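Local coordinates for diacylglycerol O-acyltransferase (Marinobacter hydrocarbonoclasticus, PDB 6CHJ), which probably transfers acyl groups from acyl-CoA to diacylglycerol or to fatty alcohols, making triacylglycerols and wax esters, at residues R341-P345 and E346-N350. Numbering follows the deposited sequence.
Sequences RHMSP and EEIVN
Met343 lays its methyl end over the first turn of the following helix: CE lies 3.6 Å from CB of Glu347 and 3.5 Å from Ile348 N. The bend at its last torsion (chi3 74°) turns CE in toward the helix backbone, while nearer the main chain Met343 CB meets CG1 of Ile348 at 3.9 Å. Beside this packing, Glu347 reaches back to Ser344 with its carboxylate. Glu347 OE1 takes two donors. The backbone N of Ser344 comes to Glu347 OE1 at 2.6 Å, 38° out of the carboxylate plane. Ser344 OG meets Glu347 OE1 on the anti side, also at 2.6 Å. Ser344 is the N-cap of helix 345-365, and the reciprocal bond from Glu347 N to Ser344 OG, weak at 3.4 Å, completes a capping box. A chi1 of 60° sets OG between the backbone N and the carbonyl carbon of Ser344, which places it near both Glu347 OE1 and Glu347 N. Pro345 opens the helix, where its lack of an N-H costs no helical bond. Regular pairing starts at once, with Ile348 N to Ser344 O at 2.8 Å and Val349 N to Pro345 O at 2.9 Å, at the protein surface, within the WS/DGAT C-terminal family region, where the loop after helix 322-338 ends.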
loop_
_atom_site.group_PDB
_atom_site.type_symbol
_atom_site.label_atom_id
_atom_site.label_comp_id
_atom_site.label_asym_id
_atom_site.label_seq_id
_atom_site.Cartn_x
_atom_site.Cartn_y
_atom_site.Cartn_z
ATOM N N ARG B 341 0.451 24.808 -36.448
ATOM C CA ARG B 341 1.544 25.337 -37.259
ATOM C C ARG B 341 1.755 26.826 -37.001
ATOM O O ARG B 341 2.884 27.275 -36.764
ATOM C CB ARG B 341 1.263 25.085 -38.741
ATOM C CG ARG B 341 2.473 25.245 -39.646
ATOM C CD ARG B 341 3.180 23.909 -39.857
ATOM N NE ARG B 341 4.143 23.613 -38.796
ATOM C CZ ARG B 341 5.070 22.662 -38.877
ATOM N NH1 ARG B 341 5.148 21.898 -39.960
ATOM N NH2 ARG B 341 5.905 22.459 -37.865
ATOM N N HIS B 342 0.679 27.601 -37.020
ATOM C CA HIS B 342 0.761 29.058 -36.912
ATOM C C HIS B 342 0.435 29.529 -35.504
ATOM O O HIS B 342 -0.429 30.388 -35.305
ATOM C CB HIS B 342 -0.167 29.712 -37.931
ATOM C CG HIS B 342 0.188 29.418 -39.358
ATOM N ND1 HIS B 342 1.135 28.482 -39.717
ATOM C CD2 HIS B 342 -0.283 29.940 -40.516
ATOM C CE1 HIS B 342 1.233 28.441 -41.034
ATOM N NE2 HIS B 342 0.383 29.316 -41.544
ATOM N N MET B 343 1.126 28.970 -34.507
ATOM C CA MET B 343 0.882 29.305 -33.110
ATOM C C MET B 343 2.192 29.328 -32.340
ATOM O O MET B 343 3.025 28.432 -32.488
ATOM C CB MET B 343 -0.085 28.316 -32.449
ATOM C CG MET B 343 -1.538 28.516 -32.847
ATOM S SD MET B 343 -2.659 27.402 -31.983
ATOM C CE MET B 343 -2.678 28.131 -30.360
ATOM N N SER B 344 2.354 30.355 -31.514
ATOM C CA SER B 344 3.487 30.573 -30.628
ATOM C C SER B 344 3.270 29.866 -29.299
ATOM O O SER B 344 2.131 29.552 -28.929
ATOM C CB SER B 344 3.681 32.069 -30.388
ATOM O OG SER B 344 2.532 32.636 -29.783
ATOM N N PRO B 345 4.348 29.603 -28.549
ATOM C CA PRO B 345 4.181 28.937 -27.245
ATOM C C PRO B 345 3.129 29.594 -26.365
ATOM O O PRO B 345 2.280 28.897 -25.791
ATOM C CB PRO B 345 5.590 29.017 -26.643
ATOM C CG PRO B 345 6.499 28.989 -27.831
ATOM C CD PRO B 345 5.774 29.781 -28.897
ATOM N N GLU B 346 3.150 30.927 -26.263
ATOM C CA GLU B 346 2.109 31.639 -25.528
ATOM C C GLU B 346 0.720 31.272 -26.044
ATOM O O GLU B 346 -0.217 31.089 -25.257
ATOM C CB GLU B 346 2.341 33.152 -25.625
ATOM C CG GLU B 346 1.644 33.965 -24.541
ATOM C CD GLU B 346 1.818 35.469 -24.714
ATOM O OE1 GLU B 346 2.504 35.881 -25.679
ATOM O OE2 GLU B 346 1.266 36.236 -23.885
ATOM N N GLU B 347 0.568 31.152 -27.366
ATOM C CA GLU B 347 -0.727 30.785 -27.931
ATOM C C GLU B 347 -1.098 29.353 -27.555
ATOM O O GLU B 347 -2.163 29.112 -26.975
ATOM C CB GLU B 347 -0.703 30.961 -29.452
ATOM C CG GLU B 347 -0.932 32.387 -29.945
ATOM C CD GLU B 347 -0.497 32.564 -31.393
ATOM O OE1 GLU B 347 0.702 32.374 -31.678
ATOM O OE2 GLU B 347 -1.355 32.876 -32.247
ATOM N N ILE B 348 -0.219 28.390 -27.864
ATOM C CA ILE B 348 -0.508 26.981 -27.578
ATOM C C ILE B 348 -0.905 26.803 -26.117
ATOM O O ILE B 348 -1.918 26.166 -25.803
ATOM C CB ILE B 348 0.698 26.088 -27.927
ATOM C CG1 ILE B 348 1.185 26.334 -29.349
ATOM C CG2 ILE B 348 0.329 24.632 -27.761
ATOM C CD1 ILE B 348 2.523 25.711 -29.618
ATOM N N VAL B 349 -0.109 27.371 -25.209
ATOM C CA VAL B 349 -0.384 27.256 -23.776
ATOM C C VAL B 349 -1.772 27.784 -23.440
ATOM O O VAL B 349 -2.497 27.188 -22.634
ATOM C CB VAL B 349 0.704 27.983 -22.967
ATOM C CG1 VAL B 349 0.149 28.456 -21.627
ATOM C CG2 VAL B 349 1.907 27.074 -22.788
ATOM N N ASN B 350 -2.165 28.909 -24.043
ATOM C CA ASN B 350 -3.481 29.463 -23.749
ATOM C C ASN B 350 -4.593 28.693 -24.452
ATOM O O ASN B 350 -5.653 28.454 -23.861
ATOM C CB ASN B 350 -3.547 30.939 -24.134
ATOM C CG ASN B 350 -4.661 31.658 -23.410
ATOM O OD1 ASN B 350 -5.663 32.059 -24.015
ATOM N ND2 ASN B 350 -4.516 31.787 -22.092
#